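Ika8 (Synthetic construct, PDB 6G6O) is an artificial protein with no known natural function, designed computationally as a symmetrical eight-bladed beta-propeller of WD40-type repeats. Local coordinates at residues Glu12-Ala17 against Lys38-Leu43; Gly155-Trp160 against Val169-His174; Gly75-Trp80 against Val89-His94. One frame throughout, in Å; residues are numbered along the deposited sequence.

Contact 1: residues Glu12-Ala17 against Lys38-Leu43; sequences EGHQSA and KVWDIL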
loop_
_atom_site.group_PDB
_atom_site.type_symbol
_atom_site.label_atom_id
_atom_site.label_comp_id
_atom_site.label_asym_id
_atom_site.label_seq_id
_atom_site.Cartn_x
_atom_site.Cartn_y
_atom_site.Cartn_z
ATOM N N GLU A 12 -8.573 12.517 16.796
ATOM C CA GLU A 12 -9.995 12.681 16.505
ATOM C C GLU A 12 -10.379 12.010 15.191
ATOM O O GLU A 12 -11.450 11.397 15.091
ATOM C CB GLU A 12 -10.360 14.164 16.481
ATOM C CG GLU A 12 -11.797 14.443 16.895
ATOM C CD GLU A 12 -12.246 15.854 16.567
ATOM O OE1 GLU A 12 -11.416 16.784 16.662
ATOM O OE2 GLU A 12 -13.431 16.032 16.214
ATOM N N GLY A 13 -9.530 12.112 14.176
ATOM C CA GLY A 13 -9.808 11.479 12.903
ATOM C C GLY A 13 -10.623 12.360 11.975
ATOM O O GLY A 13 -10.654 13.589 12.085
ATOM N N HIS A 14 -11.310 11.701 11.046
ATOM C CA HIS A 14 -12.041 12.370 9.981
ATOM C C HIS A 14 -13.536 12.105 10.107
ATOM O O HIS A 14 -13.981 11.226 10.849
ATOM C CB HIS A 14 -11.545 11.910 8.603
ATOM C CG HIS A 14 -10.082 12.134 8.382
ATOM N ND1 HIS A 14 -9.600 13.015 7.439
ATOM C CD2 HIS A 14 -8.996 11.592 8.980
ATOM C CE1 HIS A 14 -8.280 13.004 7.465
ATOM N NE2 HIS A 14 -7.888 12.149 8.390
ATOM N N GLN A 15 -14.311 12.885 9.355
ATOM C CA GLN A 15 -15.758 12.749 9.297
ATOM C C GLN A 15 -16.217 11.763 8.233
ATOM O O GLN A 15 -17.425 11.613 8.026
ATOM C CB GLN A 15 -16.402 14.114 9.040
ATOM C CG GLN A 15 -16.039 15.169 10.072
ATOM C CD GLN A 15 -16.457 14.772 11.474
ATOM O OE1 GLN A 15 -15.616 14.498 12.331
ATOM N NE2 GLN A 15 -17.762 14.741 11.717
ATOM N N SER A 16 -15.288 11.097 7.552
ATOM C CA SER A 16 -15.632 10.103 6.547
ATOM C C SER A 16 -14.576 9.011 6.566
ATOM O O SER A 16 -13.543 9.130 7.231
ATOM C CB SER A 16 -15.759 10.729 5.154
ATOM O OG SER A 16 -14.501 11.168 4.675
ATOM N N ALA A 17 -14.845 7.944 5.813
ATOM C CA ALA A 17 -14.006 6.753 5.834
ATOM C C ALA A 17 -12.549 7.094 5.555
ATOM O O ALA A 17 -12.243 7.951 4.723
ATOM C CB ALA A 17 -14.508 5.738 4.805
ATOM N N LYS A 38 -5.403 15.118 6.965
ATOM C CA LYS A 38 -5.051 15.614 8.286
ATOM C C LYS A 38 -3.669 15.113 8.675
ATOM O O LYS A 38 -3.312 13.966 8.391
ATOM C CB LYS A 38 -6.083 15.180 9.335
ATOM C CG LYS A 38 -7.418 15.897 9.216
ATOM C CD LYS A 38 -8.462 15.274 10.128
ATOM C CE LYS A 38 -9.786 16.022 10.052
ATOM N NZ LYS A 38 -9.683 17.392 10.628
ATOM N N VAL A 39 -2.896 15.979 9.323
ATOM C CA VAL A 39 -1.538 15.673 9.761
ATOM C C VAL A 39 -1.539 15.608 11.283
ATOM O O VAL A 39 -1.904 16.582 11.951
ATOM C CB VAL A 39 -0.533 16.718 9.253
ATOM C CG1 VAL A 39 0.874 16.365 9.702
ATOM C CG2 VAL A 39 -0.609 16.831 7.737
ATOM N N TRP A 40 -1.124 14.468 11.828
ATOM C CA TRP A 40 -1.194 14.210 13.258
ATOM C C TRP A 40 0.195 14.199 13.881
ATOM O O TRP A 40 1.193 13.906 13.216
ATOM C CB TRP A 40 -1.886 12.874 13.542
ATOM C CG TRP A 40 -3.199 12.709 12.848
ATOM C CD1 TRP A 40 -3.445 11.978 11.725
ATOM C CD2 TRP A 40 -4.453 13.284 13.238
ATOM N NE1 TRP A 40 -4.774 12.063 11.387
ATOM C CE2 TRP A 40 -5.413 12.860 12.300
ATOM C CE3 TRP A 40 -4.854 14.115 14.287
ATOM C CZ2 TRP A 40 -6.750 13.240 12.380
ATOM C CZ3 TRP A 40 -6.182 14.492 14.363
ATOM C CH2 TRP A 40 -7.113 14.056 13.416
ATOM N N ASP A 41 0.243 14.522 15.171
ATOM C CA ASP A 41 1.455 14.436 15.981
ATOM C C ASP A 41 1.318 13.215 16.880
ATOM O O ASP A 41 0.490 13.204 17.797
ATOM C CB ASP A 41 1.655 15.709 16.803
ATOM C CG ASP A 41 3.008 15.764 17.485
ATOM O OD1 ASP A 41 3.762 14.770 17.424
ATOM O OD2 ASP A 41 3.317 16.809 18.096
ATOM N N ILE A 42 2.127 12.187 16.619
ATOM C CA ILE A 42 2.032 10.961 17.404
ATOM C C ILE A 42 2.478 11.200 18.842
ATOM O O ILE A 42 1.937 10.596 19.776
ATOM C CB ILE A 42 2.841 9.838 16.726
ATOM C CG1 ILE A 42 2.027 9.233 15.579
ATOM C CG2 ILE A 42 3.275 8.772 17.732
ATOM C CD1 ILE A 42 2.049 7.721 15.525
ATOM N N LEU A 43 3.441 12.098 19.052
ATOM C CA LEU A 43 3.965 12.324 20.393
ATOM C C LEU A 43 3.000 13.110 21.275
ATOM O O LEU A 43 2.969 12.893 22.491
ATOM C CB LEU A 43 5.311 13.046 20.313
ATOM C CG LEU A 43 6.416 12.272 19.590
ATOM C CD1 LEU A 43 7.756 12.979 19.726
ATOM C CD2 LEU A 43 6.501 10.848 20.115
#
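H14 and K38 meet through a CH-pi contact: the lysine's CD sits over the centre of the imidazole, 3.5 Å from the ring centroid of H14 and 12° off the ring normal. The two side chains run past each other in opposite directions, with K38 CG lying 3.5 Å from H14 CE1. The lysine chain is extended until chi4 (-68°), where it bends and turns NZ aside; the charge finds its mate in a salt bridge with D50. An alanine in place of H14 would probably leave the hydrocarbon chain of K38 without the flat surface it lies on and T36 without the ring nitrogen that hydrogen-bonds its hydroxyl.

Van der Waals contacts of backbone with side chain form the second group. W40 brings the far rim of its benzene ring to the loop, CH2 approaching G13 N at 3.2 Å, while G13 O lies 3.3 Å from K38 CE. At the other end of the indole, W40 NE1 is hydrogen-bonded to S30. The backbone angles of G13 would jam a side chain against the preceding carbonyl and so call for glycine.

The Gly-His pair ahead of a blade's first strand, set against the Trp-Asp pair ending its third, is the signature of a WD40 repeat.

Contact 2: residues Gly155-Trp160 against Val169-His174; sequences GTVKVW and VSLEGH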
loop_
_atom_site.group_PDB
_atom_site.type_symbol
_atom_site.label_atom_id
_atom_site.label_comp_id
_atom_site.label_asym_id
_atom_site.label_seq_id
_atom_site.Cartn_x
_atom_site.Cartn_y
_atom_site.Cartn_z
ATOM N N GLY A 155 -4.575 -8.658 -14.400
ATOM C CA GLY A 155 -3.526 -9.627 -14.171
ATOM C C GLY A 155 -2.219 -9.338 -14.870
ATOM O O GLY A 155 -1.270 -10.113 -14.709
ATOM N N THR A 156 -2.136 -8.254 -15.636
ATOM C CA THR A 156 -0.910 -7.919 -16.343
ATOM C C THR A 156 0.086 -7.254 -15.402
ATOM O O THR A 156 -0.291 -6.479 -14.518
ATOM C CB THR A 156 -1.208 -6.993 -17.522
ATOM O OG1 THR A 156 -1.929 -5.845 -17.058
ATOM C CG2 THR A 156 -2.043 -7.716 -18.567
ATOM N N VAL A 157 1.364 -7.575 -15.591
ATOM C CA VAL A 157 2.459 -6.996 -14.822
ATOM C C VAL A 157 3.538 -6.560 -15.801
ATOM O O VAL A 157 3.979 -7.357 -16.638
ATOM C CB VAL A 157 3.033 -7.991 -13.794
ATOM C CG1 VAL A 157 4.136 -7.338 -12.984
ATOM C CG2 VAL A 157 1.933 -8.513 -12.879
ATOM N N LYS A 158 3.962 -5.303 -15.701
ATOM C CA LYS A 158 4.934 -4.736 -16.623
ATOM C C LYS A 158 6.102 -4.139 -15.847
ATOM O O LYS A 158 5.982 -3.781 -14.673
ATOM C CB LYS A 158 4.297 -3.667 -17.525
ATOM C CG LYS A 158 3.075 -4.151 -18.293
ATOM C CD LYS A 158 2.704 -3.193 -19.411
ATOM C CE LYS A 158 1.331 -3.512 -19.986
ATOM N NZ LYS A 158 1.197 -4.940 -20.384
ATOM N N VAL A 159 7.243 -4.040 -16.526
ATOM C CA VAL A 159 8.464 -3.482 -15.956
ATOM C C VAL A 159 8.986 -2.416 -16.909
ATOM O O VAL A 159 9.332 -2.722 -18.056
ATOM C CB VAL A 159 9.536 -4.559 -15.717
ATOM C CG1 VAL A 159 10.789 -3.929 -15.129
ATOM C CG2 VAL A 159 9.005 -5.653 -14.804
ATOM N N TRP A 160 9.045 -1.172 -16.437
ATOM C CA TRP A 160 9.560 -0.054 -17.215
ATOM C C TRP A 160 10.826 0.488 -16.568
ATOM O O TRP A 160 10.990 0.437 -15.346
ATOM C CB TRP A 160 8.536 1.087 -17.328
ATOM C CG TRP A 160 7.121 0.653 -17.552
ATOM C CD1 TRP A 160 6.259 0.150 -16.620
ATOM C CD2 TRP A 160 6.392 0.709 -18.785
ATOM N NE1 TRP A 160 5.042 -0.122 -17.200
ATOM C CE2 TRP A 160 5.098 0.213 -18.527
ATOM C CE3 TRP A 160 6.710 1.125 -20.082
ATOM C CZ2 TRP A 160 4.122 0.122 -19.520
ATOM C CZ3 TRP A 160 5.739 1.035 -21.065
ATOM C CH2 TRP A 160 4.463 0.537 -20.779
ATOM N N VAL A 169 11.514 -6.090 -19.669
ATOM C CA VAL A 169 11.108 -7.456 -19.973
ATOM C C VAL A 169 9.586 -7.504 -20.022
ATOM O O VAL A 169 8.897 -6.580 -19.588
ATOM C CB VAL A 169 11.642 -8.474 -18.942
ATOM C CG1 VAL A 169 13.136 -8.690 -19.130
ATOM C CG2 VAL A 169 11.333 -8.007 -17.530
ATOM N N SER A 170 9.066 -8.604 -20.559
ATOM C CA SER A 170 7.631 -8.836 -20.651
ATOM C C SER A 170 7.273 -10.059 -19.822
ATOM O O SER A 170 7.882 -11.123 -19.979
ATOM C CB SER A 170 7.195 -9.025 -22.107
ATOM O OG SER A 170 7.711 -10.229 -22.645
ATOM N N LEU A 171 6.290 -9.905 -18.940
ATOM C CA LEU A 171 5.880 -10.957 -18.021
ATOM C C LEU A 171 4.498 -11.473 -18.397
ATOM O O LEU A 171 3.624 -10.699 -18.804
ATOM C CB LEU A 171 5.875 -10.445 -16.578
ATOM C CG LEU A 171 7.128 -9.683 -16.140
ATOM C CD1 LEU A 171 6.954 -9.122 -14.738
ATOM C CD2 LEU A 171 8.357 -10.577 -16.213
ATOM N N GLU A 172 4.305 -12.787 -18.257
ATOM C CA GLU A 172 3.021 -13.389 -18.598
ATOM C C GLU A 172 1.910 -12.903 -17.675
ATOM O O GLU A 172 0.741 -12.868 -18.077
ATOM C CB GLU A 172 3.130 -14.915 -18.552
ATOM C CG GLU A 172 1.855 -15.652 -18.937
ATOM C CD GLU A 172 2.016 -17.161 -18.894
ATOM O OE1 GLU A 172 1.450 -17.846 -19.773
ATOM O OE2 GLU A 172 2.708 -17.663 -17.982
ATOM N N GLY A 173 2.250 -12.520 -16.447
ATOM C CA GLY A 173 1.243 -12.012 -15.540
ATOM C C GLY A 173 0.333 -13.112 -15.015
ATOM O O GLY A 173 0.629 -14.305 -15.088
ATOM N N HIS A 174 -0.805 -12.680 -14.483
ATOM C CA HIS A 174 -1.767 -13.567 -13.853
ATOM C C HIS A 174 -3.084 -13.537 -14.618
ATOM O O HIS A 174 -3.306 -12.697 -15.493
ATOM C CB HIS A 174 -2.006 -13.169 -12.390
ATOM C CG HIS A 174 -0.761 -13.137 -11.557
ATOM N ND1 HIS A 174 -0.574 -13.962 -10.470
ATOM C CD2 HIS A 174 0.356 -12.379 -11.651
ATOM C CE1 HIS A 174 0.606 -13.714 -9.930
ATOM N NE2 HIS A 174 1.190 -12.757 -10.628
HETATM O O HOH W 1 1.621 -9.361 -17.978
HETATM O O HOH W 2 6.675 -5.523 -19.311
#
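V169 faces V159 across the outer hairpin of a WD40 propeller blade, where strand 167-170 leaves the antiparallel sheet and runs on toward the next blade. Their CG2 methyls are 4.3 Å apart, and a water joins the backbones, accepting from V159 N and donating to V169 O. The neighbouring V159-L168 backbone bond still ties the hairpin directly.

L171 supplies the central hydrophobic contact. Its CG stands beside the backbone N (chi1 -48°), and CD1 beyond it touches both valines: it is 3.8 Å from V157 CG1 and 4.0 Å from V159 CG2, the leucine crossing each of them at a slant. L171 CB also rests 3.6 Å from V157 O. A second water accepts from V157 N at 3.0 Å and passes a hydrogen bond on to L171 O, spanning a separation the main chains do not close themselves. Both waters sit unusually close to the carbonyl oxygens they meet, which leaves their exact positions less certain. Beyond this pair the leucine packs on V188 and W200 of the following blade.

G173 lets the chain come close, its CA only 3.3 Å from G155 O; a side chain here would collide with that carbonyl. Its own O accepts from the K198 ammonium.

H174 then makes the direct bond between the segments. H174 N donates almost straight (175°) to G155 O at 2.6 Å, while its ring nitrogens turn to T196 and S190. In the reverse sense, the CA-H of G155 points at H174 O, with 3.3 Å between G155 CA and that oxygen.

Contact 3: residues Gly75-Trp80 against Val89-His94; sequences GTVKVW and VSLEGH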
loop_
_atom_site.group_PDB
_atom_site.type_symbol
_atom_site.label_atom_id
_atom_site.label_comp_id
_atom_site.label_asym_id
_atom_site.label_seq_id
_atom_site.Cartn_x
_atom_site.Cartn_y
_atom_site.Cartn_z
ATOM N N GLY A 75 -8.263 12.555 -10.025
ATOM C CA GLY A 75 -7.069 12.510 -10.838
ATOM C C GLY A 75 -5.964 13.456 -10.431
ATOM O O GLY A 75 -4.891 13.422 -11.042
ATOM N N THR A 76 -6.185 14.295 -9.425
ATOM C CA THR A 76 -5.149 15.221 -8.994
ATOM C C THR A 76 -4.067 14.487 -8.215
ATOM O O THR A 76 -4.344 13.540 -7.474
ATOM C CB THR A 76 -5.746 16.333 -8.135
ATOM O OG1 THR A 76 -6.438 15.761 -7.018
ATOM C CG2 THR A 76 -6.715 17.175 -8.951
ATOM N N VAL A 77 -2.823 14.916 -8.406
ATOM C CA VAL A 77 -1.691 14.460 -7.609
ATOM C C VAL A 77 -0.990 15.702 -7.085
ATOM O O VAL A 77 -0.545 16.545 -7.874
ATOM C CB VAL A 77 -0.716 13.587 -8.414
ATOM C CG1 VAL A 77 0.233 12.858 -7.477
ATOM C CG2 VAL A 77 -1.474 12.597 -9.281
ATOM N N LYS A 78 -0.900 15.826 -5.764
ATOM C CA LYS A 78 -0.351 17.014 -5.132
ATOM C C LYS A 78 0.886 16.652 -4.324
ATOM O O LYS A 78 0.954 15.581 -3.714
ATOM C CB LYS A 78 -1.394 17.695 -4.238
ATOM C CG LYS A 78 -2.618 18.171 -5.005
ATOM C CD LYS A 78 -3.677 18.775 -4.094
ATOM C CE LYS A 78 -3.238 20.115 -3.528
ATOM N NZ LYS A 78 -4.363 20.824 -2.856
ATOM N N VAL A 79 1.863 17.555 -4.338
ATOM C CA VAL A 79 3.118 17.410 -3.609
ATOM C C VAL A 79 3.253 18.623 -2.701
ATOM O O VAL A 79 3.255 19.763 -3.183
ATOM C CB VAL A 79 4.319 17.301 -4.562
ATOM C CG1 VAL A 79 5.616 17.207 -3.782
ATOM C CG2 VAL A 79 4.154 16.108 -5.493
ATOM N N TRP A 80 3.356 18.390 -1.394
ATOM C CA TRP A 80 3.335 19.507 -0.463
ATOM C C TRP A 80 4.235 19.233 0.734
ATOM O O TRP A 80 4.605 18.092 1.021
ATOM C CB TRP A 80 1.906 19.830 0.000
ATOM C CG TRP A 80 1.037 18.643 0.292
ATOM C CD1 TRP A 80 0.425 17.829 -0.616
ATOM C CD2 TRP A 80 0.650 18.163 1.585
ATOM N NE1 TRP A 80 -0.303 16.860 0.031
ATOM C CE2 TRP A 80 -0.182 17.044 1.383
ATOM C CE3 TRP A 80 0.935 18.565 2.895
ATOM C CZ2 TRP A 80 -0.733 16.321 2.441
ATOM C CZ3 TRP A 80 0.387 17.848 3.944
ATOM C CH2 TRP A 80 -0.437 16.740 3.711
ATOM N N VAL A 89 5.168 21.819 -5.587
ATOM C CA VAL A 89 5.153 21.888 -7.041
ATOM C C VAL A 89 3.784 21.431 -7.529
ATOM O O VAL A 89 3.067 20.695 -6.847
ATOM C CB VAL A 89 6.280 21.039 -7.674
ATOM C CG1 VAL A 89 5.852 19.583 -7.817
ATOM C CG2 VAL A 89 6.703 21.625 -9.011
ATOM N N SER A 90 3.419 21.891 -8.722
ATOM C CA SER A 90 2.135 21.565 -9.327
ATOM C C SER A 90 2.325 20.459 -10.358
ATOM O O SER A 90 3.130 20.599 -11.285
ATOM C CB SER A 90 1.507 22.799 -9.975
ATOM O OG SER A 90 0.267 22.477 -10.582
ATOM N N LEU A 91 1.595 19.363 -10.186
ATOM C CA LEU A 91 1.551 18.281 -11.157
ATOM C C LEU A 91 0.215 18.318 -11.886
ATOM O O LEU A 91 -0.824 18.597 -11.280
ATOM C CB LEU A 91 1.735 16.916 -10.486
ATOM C CG LEU A 91 2.896 16.735 -9.509
ATOM C CD1 LEU A 91 2.880 15.330 -8.936
ATOM C CD2 LEU A 91 4.216 17.013 -10.192
ATOM N N GLU A 92 0.249 18.040 -13.190
ATOM C CA GLU A 92 -0.987 18.001 -13.963
ATOM C C GLU A 92 -1.874 16.839 -13.539
ATOM O O GLU A 92 -3.101 16.914 -13.672
ATOM C CB GLU A 92 -0.668 17.917 -15.457
ATOM C CG GLU A 92 -1.870 18.098 -16.367
ATOM C CD GLU A 92 -2.444 19.499 -16.302
ATOM O OE1 GLU A 92 -1.665 20.452 -16.090
ATOM O OE2 GLU A 92 -3.675 19.645 -16.461
ATOM N N GLY A 93 -1.283 15.768 -13.021
ATOM C CA GLY A 93 -2.051 14.613 -12.621
ATOM C C GLY A 93 -2.660 13.892 -13.815
ATOM O O GLY A 93 -2.412 14.209 -14.978
ATOM N N HIS A 94 -3.478 12.899 -13.494
ATOM C CA HIS A 94 -4.153 12.091 -14.497
ATOM C C HIS A 94 -5.562 12.610 -14.744
ATOM O O HIS A 94 -6.120 13.373 -13.952
ATOM C CB HIS A 94 -4.221 10.624 -14.066
ATOM C CG HIS A 94 -2.885 9.966 -13.926
ATOM N ND1 HIS A 94 -2.530 8.847 -14.649
ATOM C CD2 HIS A 94 -1.825 10.254 -13.136
ATOM C CE1 HIS A 94 -1.308 8.477 -14.313
ATOM N NE2 HIS A 94 -0.857 9.315 -13.398
HETATM O O HOH W 3 -3.070 17.530 -9.956
HETATM O O HOH W 4 0.006 18.931 -8.285
#
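L91 fills the angle between V77 and V79 with one methyl group, CD1, which lies 3.9 Å from V77 CG1 and 3.8 Å from V79 CG2. Apolar packing continues at either end of this trio: V89 CG1 stands 4.3 Å from V79 CB, and V77 CG2 is 3.9 Å from G93 CA. The rotamer of V77, with CG1 anti to the backbone N (chi1 -166°), sends one methyl to the leucine and the other to the glycine.

Direct polar contact is confined to the main chain. H94 N donates to G75 O at 2.9 Å, in the carbonyl plane but bent at the hydrogen (136°), and the CA-H groups of G75 and G93 add weak C-H...O contacts. G93 must stay bare, since a CB would run into G75 O. Water makes the remaining links: one molecule accepts from V77 N at 3.0 Å and donates to L91 O, whereas a second, between V77 O and L91 N, is so close to both that its exact position is doubtful.

Hydrocarbon shape therefore joins the side chains, while the main chains of the two segments are linked by one N-H...O hydrogen bond and by water.

Contacts 2 and 3 are the same joint in two different blades, with centres about 27 Å apart, and each ties a blade's third strand to the Gly-His loop leading into the next. Contact 1 displays the other side of such a loop, packed on the third strand of its own blade; H14 occupies the repeat position of H94 and H174, and its backbone bond to G315 matches theirs to G75 and G155. Contacts 1 and 3 belong to adjacent blades and touch where V39 CG2 meets W80 CH2 at 4.0 Å. Contacts 1 and 2 lie across the propeller, with centres about 37 Å apart.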